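Local structure of ribokinase RBSK (Mycobacterium tuberculosis, 3GO6) at residues A19-D31 against A140-I153. The protein probably phosphorylates D-ribose at O-5, using ATP and a divalent cation, most likely magnesium, to give D-ribose 5-phosphate. Numbering follows the deposited sequence.
Sequences APRVCVVGSVNMD and AVANCDVLLTQLEI. With RIB (alpha-D-ribofuranose), chain C.
Glu-152 meets Ser-27 and Asn-29 with its chain extended beyond CG (chi2 -177°), which carries the carboxylate out to them, while Ser-27 OG is held between its own backbone N and carbonyl carbon (chi1 53°), facing that acid. Ser-27 OG donates to Glu-152 OE1 at 2.7 Å from well above the carboxylate plane. Asn-29 ND2 reaches the syn side of the same oxygen, Glu-152 OE1, at 3.1 Å, and the second N-H of that amide runs to ribose O2. Water 4 links Asn-29 OD1 to Glu-152 OE1, and Glu-152 OE2 accepts from ribose O1 at 2.5 Å.

Behind this site, strands 21-25 and 146-149 run parallel as neighbours in the central sheet of the ribokinase fold, shared by the PfkB family. Bonds from Cys-23 N to Val-146 O, Leu-148 N to Cys-23 O and Val-25 N to Leu-148 O join them. Val-25 CG2 packs on Leu-147 CD1 at 3.7 Å, on the face covered by helix 155-167; Val-24 and Leu-148 lie on the other, against helix 58-68. Thr-149 OG1 donates to Val-25 O at 2.7 Å.

At the other end, Arg-21 NH2 meets Asp-145 OD1 at 3.0 Å, a salt bridge lying in the guanidinium plane but above that of the carboxylate. Arg-21 N also binds Asp-145 OD2 at 2.9 Å, and Asn-143 O lies over one guanidinium face.

Two protein donors on OE1 probably restrict the rotation of the Glu-152 carboxylate, which Lys-58 also touches, and leave OE2 turned to the anomeric hydroxyl of ribose, consistent with Ser-27 being a second-shell residue that positions the acid.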
loop_
_atom_site.group_PDB
_atom_site.type_symbol
_atom_site.label_atom_id
_atom_site.label_comp_id
_atom_site.label_asym_id
_atom_site.label_seq_id
_atom_site.Cartn_x
_atom_site.Cartn_y
_atom_site.Cartn_z
ATOM N N ALA A 19 -27.873 27.871 0.951
ATOM C CA ALA A 19 -27.013 26.672 0.645
ATOM C C ALA A 19 -27.413 25.502 1.533
ATOM O O ALA A 19 -27.617 25.693 2.728
ATOM C CB ALA A 19 -25.544 27.007 0.846
ATOM N N PRO A 20 -27.531 24.282 0.961
ATOM C CA PRO A 20 -27.932 23.140 1.783
ATOM C C PRO A 20 -26.853 22.777 2.796
ATOM O O PRO A 20 -25.670 22.913 2.508
ATOM C CB PRO A 20 -28.132 22.009 0.763
ATOM C CG PRO A 20 -27.391 22.404 -0.403
ATOM C CD PRO A 20 -27.312 23.899 -0.445
ATOM N N ARG A 21 -27.275 22.360 3.979
ATOM C CA ARG A 21 -26.349 22.001 5.031
ATOM C C ARG A 21 -26.239 20.488 5.015
ATOM O O ARG A 21 -27.200 19.777 5.340
ATOM C CB ARG A 21 -26.832 22.503 6.401
ATOM C CG ARG A 21 -27.018 24.022 6.477
ATOM C CD ARG A 21 -27.841 24.423 7.707
ATOM N NE ARG A 21 -29.194 23.852 7.698
ATOM C CZ ARG A 21 -30.018 23.829 8.748
ATOM N NH1 ARG A 21 -29.645 24.350 9.914
ATOM N NH2 ARG A 21 -31.223 23.283 8.637
ATOM N N VAL A 22 -25.070 20.003 4.607
ATOM C CA VAL A 22 -24.827 18.566 4.555
ATOM C C VAL A 22 -23.938 18.175 5.720
ATOM O O VAL A 22 -22.879 18.776 5.911
ATOM C CB VAL A 22 -24.189 18.165 3.207
ATOM C CG1 VAL A 22 -23.748 16.711 3.231
ATOM C CG2 VAL A 22 -25.193 18.437 2.056
ATOM N N CYS A 23 -24.384 17.192 6.508
ATOM C CA CYS A 23 -23.522 16.578 7.518
ATOM C C CYS A 23 -23.069 15.178 7.075
ATOM O O CYS A 23 -23.905 14.293 6.817
ATOM C CB CYS A 23 -24.232 16.494 8.869
ATOM S SG CYS A 23 -23.263 15.549 10.060
ATOM N N VAL A 24 -21.756 14.987 6.950
ATOM C CA VAL A 24 -21.227 13.684 6.565
ATOM C C VAL A 24 -20.688 13.000 7.816
ATOM O O VAL A 24 -19.827 13.546 8.503
ATOM C CB VAL A 24 -20.112 13.808 5.501
ATOM C CG1 VAL A 24 -19.570 12.430 5.104
ATOM C CG2 VAL A 24 -20.623 14.577 4.284
ATOM N N VAL A 25 -21.194 11.814 8.114
ATOM C CA VAL A 25 -20.674 11.037 9.237
ATOM C C VAL A 25 -20.042 9.797 8.607
ATOM O O VAL A 25 -20.734 8.971 8.004
ATOM C CB VAL A 25 -21.797 10.655 10.260
ATOM C CG1 VAL A 25 -21.273 9.673 11.331
ATOM C CG2 VAL A 25 -22.365 11.905 10.948
ATOM N N GLY A 26 -18.722 9.683 8.701
ATOM C CA GLY A 26 -18.039 8.638 7.939
ATOM C C GLY A 26 -16.547 8.619 8.122
ATOM O O GLY A 26 -16.023 9.140 9.127
ATOM N N SER A 27 -15.860 8.016 7.155
ATOM C CA SER A 27 -14.471 7.649 7.326
ATOM C C SER A 27 -13.497 8.578 6.622
ATOM O O SER A 27 -13.832 9.242 5.634
ATOM C CB SER A 27 -14.262 6.237 6.787
ATOM O OG SER A 27 -14.757 6.206 5.467
ATOM N N VAL A 28 -12.281 8.610 7.146
ATOM C CA VAL A 28 -11.196 9.394 6.561
ATOM C C VAL A 28 -9.939 8.527 6.643
ATOM O O VAL A 28 -9.589 8.025 7.710
ATOM C CB VAL A 28 -11.041 10.813 7.243
ATOM C CG1 VAL A 28 -10.870 10.706 8.802
ATOM C CG2 VAL A 28 -9.911 11.648 6.578
ATOM N N ASN A 29 -9.283 8.328 5.495
ATOM C CA ASN A 29 -8.170 7.388 5.364
ATOM C C ASN A 29 -7.071 8.089 4.604
ATOM O O ASN A 29 -7.363 8.934 3.765
ATOM C CB ASN A 29 -8.564 6.165 4.489
ATOM C CG ASN A 29 -9.726 5.371 5.048
ATOM O OD1 ASN A 29 -9.799 5.125 6.246
ATOM N ND2 ASN A 29 -10.657 4.964 4.168
ATOM N N MET A 30 -5.819 7.728 4.857
ATOM C CA MET A 30 -4.757 8.047 3.887
ATOM C C MET A 30 -4.737 6.962 2.784
ATOM O O MET A 30 -4.727 5.776 3.093
ATOM C CB MET A 30 -3.399 8.145 4.589
ATOM C CG MET A 30 -2.279 8.640 3.673
ATOM S SD MET A 30 -2.434 10.388 3.248
ATOM C CE MET A 30 -2.287 11.194 4.863
ATOM N N ASP A 31 -4.743 7.388 1.514
ATOM C CA ASP A 31 -4.863 6.501 0.369
ATOM C C ASP A 31 -3.509 6.289 -0.268
ATOM O O ASP A 31 -2.787 7.257 -0.545
ATOM C CB ASP A 31 -5.773 7.120 -0.709
ATOM C CG ASP A 31 -7.252 7.083 -0.344
ATOM O OD1 ASP A 31 -7.618 6.388 0.628
ATOM O OD2 ASP A 31 -8.054 7.758 -1.044
ATOM N N ALA A 140 -23.202 15.715 16.218
ATOM C CA ALA A 140 -22.722 15.340 14.885
ATOM C C ALA A 140 -23.651 15.826 13.778
ATOM O O ALA A 140 -23.183 16.383 12.785
ATOM C CB ALA A 140 -22.522 13.818 14.780
ATOM N N VAL A 141 -24.957 15.632 13.950
ATOM C CA VAL A 141 -25.932 15.995 12.911
ATOM C C VAL A 141 -26.782 17.230 13.245
ATOM O O VAL A 141 -27.860 17.426 12.674
ATOM C CB VAL A 141 -26.831 14.795 12.536
ATOM C CG1 VAL A 141 -25.977 13.639 12.006
ATOM C CG2 VAL A 141 -27.646 14.338 13.736
ATOM N N ALA A 142 -26.290 18.069 14.160
ATOM C CA ALA A 142 -26.970 19.327 14.485
ATOM C C ALA A 142 -27.142 20.170 13.229
ATOM O O ALA A 142 -26.229 20.258 12.394
ATOM C CB ALA A 142 -26.193 20.106 15.550
ATOM N N ASN A 143 -28.322 20.764 13.089
ATOM C CA ASN A 143 -28.600 21.732 12.029
ATOM C C ASN A 143 -28.157 21.269 10.636
ATOM O O ASN A 143 -27.337 21.932 9.980
ATOM C CB ASN A 143 -27.968 23.094 12.357
ATOM C CG ASN A 143 -28.287 23.566 13.769
ATOM O OD1 ASN A 143 -27.381 23.820 14.573
ATOM N ND2 ASN A 143 -29.579 23.663 14.085
ATOM N N CYS A 144 -28.653 20.115 10.198
ATOM C CA CYS A 144 -28.398 19.727 8.812
ATOM C C CYS A 144 -29.681 19.476 8.047
ATOM O O CYS A 144 -30.736 19.218 8.633
ATOM C CB CYS A 144 -27.410 18.554 8.689
ATOM S SG CYS A 144 -28.068 16.899 8.988
ATOM N N ASP A 145 -29.574 19.603 6.732
ATOM C CA ASP A 145 -30.658 19.309 5.809
ATOM C C ASP A 145 -30.552 17.856 5.321
ATOM O O ASP A 145 -31.564 17.154 5.191
ATOM C CB ASP A 145 -30.589 20.299 4.649
ATOM C CG ASP A 145 -30.808 21.734 5.116
ATOM O OD1 ASP A 145 -31.690 21.935 5.978
ATOM O OD2 ASP A 145 -30.092 22.636 4.654
ATOM N N VAL A 146 -29.316 17.413 5.079
ATOM C CA VAL A 146 -29.053 16.029 4.646
ATOM C C VAL A 146 -27.926 15.421 5.490
ATOM O O VAL A 146 -26.846 16.009 5.601
ATOM C CB VAL A 146 -28.645 15.968 3.149
ATOM C CG1 VAL A 146 -28.363 14.514 2.702
ATOM C CG2 VAL A 146 -29.717 16.599 2.246
ATOM N N LEU A 147 -28.196 14.268 6.097
ATOM C CA LEU A 147 -27.135 13.428 6.656
ATOM C C LEU A 147 -26.661 12.446 5.579
ATOM O O LEU A 147 -27.466 11.747 4.979
ATOM C CB LEU A 147 -27.608 12.646 7.891
ATOM C CG LEU A 147 -26.740 11.413 8.235
ATOM C CD1 LEU A 147 -25.449 11.777 8.941
ATOM C CD2 LEU A 147 -27.499 10.379 9.012
ATOM N N LEU A 148 -25.358 12.413 5.312
ATOM C CA LEU A 148 -24.815 11.403 4.422
ATOM C C LEU A 148 -23.818 10.532 5.196
ATOM O O LEU A 148 -22.886 11.046 5.845
ATOM C CB LEU A 148 -24.182 12.076 3.187
ATOM C CG LEU A 148 -23.400 11.195 2.212
ATOM C CD1 LEU A 148 -24.291 10.116 1.593
ATOM C CD2 LEU A 148 -22.728 12.044 1.135
ATOM N N THR A 149 -24.013 9.220 5.137
ATOM C CA THR A 149 -23.165 8.300 5.882
ATOM C C THR A 149 -22.807 7.073 5.032
ATOM O O THR A 149 -23.446 6.828 4.007
ATOM C CB THR A 149 -23.828 7.923 7.249
ATOM O OG1 THR A 149 -22.853 7.351 8.121
ATOM C CG2 THR A 149 -24.979 6.955 7.064
ATOM N N GLN A 150 -21.748 6.359 5.418
ATOM C CA GLN A 150 -21.310 5.128 4.734
ATOM C C GLN A 150 -20.894 4.144 5.810
ATOM O O GLN A 150 -21.045 4.432 6.998
ATOM C CB GLN A 150 -20.135 5.339 3.739
ATOM C CG GLN A 150 -20.065 6.741 3.099
ATOM C CD GLN A 150 -19.588 7.812 4.101
ATOM O OE1 GLN A 150 -18.829 7.508 5.023
ATOM N NE2 GLN A 150 -20.037 9.052 3.920
ATOM N N LEU A 151 -20.378 2.988 5.396
ATOM C CA LEU A 151 -20.287 1.856 6.303
ATOM C C LEU A 151 -18.871 1.394 6.653
ATOM O O LEU A 151 -18.694 0.252 7.109
ATOM C CB LEU A 151 -21.155 0.690 5.774
ATOM C CG LEU A 151 -22.593 1.008 5.301
ATOM C CD1 LEU A 151 -23.295 -0.244 4.780
ATOM C CD2 LEU A 151 -23.422 1.653 6.407
ATOM N N GLU A 152 -17.862 2.260 6.481
ATOM C CA GLU A 152 -16.515 1.921 6.983
ATOM C C GLU A 152 -16.396 2.192 8.490
ATOM O O GLU A 152 -15.577 1.572 9.184
ATOM C CB GLU A 152 -15.408 2.672 6.231
ATOM C CG GLU A 152 -15.400 2.446 4.697
ATOM C CD GLU A 152 -14.221 3.171 4.011
ATOM O OE1 GLU A 152 -13.519 3.993 4.672
ATOM O OE2 GLU A 152 -13.973 2.893 2.821
ATOM N N ILE A 153 -17.204 3.126 8.981
ATOM C CA ILE A 153 -17.358 3.361 10.410
ATOM C C ILE A 153 -18.335 2.280 10.968
ATOM O O ILE A 153 -19.000 1.594 10.186
ATOM C CB ILE A 153 -17.939 4.777 10.647
ATOM C CG1 ILE A 153 -19.302 4.937 9.923
ATOM C CG2 ILE A 153 -16.932 5.845 10.175
ATOM C CD1 ILE A 153 -20.109 6.185 10.334
HETATM O O5 RIB C . -14.282 5.387 -2.643
HETATM C C5 RIB C . -12.840 5.466 -2.571
HETATM C C4 RIB C . -12.421 5.589 -1.094
HETATM O O4 RIB C . -12.679 4.326 -0.447
HETATM C C3 RIB C . -10.933 5.823 -0.904
HETATM O O3 RIB C . -10.569 7.210 -0.692
HETATM C C2 RIB C . -10.562 4.926 0.263
HETATM O O2 RIB C . -10.043 5.675 1.369
HETATM C C1 RIB C . -11.800 4.130 0.647
HETATM O O1 RIB C . -12.434 4.652 1.823
HETATM O O HOH W 1 -29.851 25.333 4.360
HETATM O O HOH W 2 -31.725 24.107 12.030
HETATM O O HOH W 3 -17.558 5.353 6.098
HETATM O O HOH W 4 -12.047 3.679 7.110
#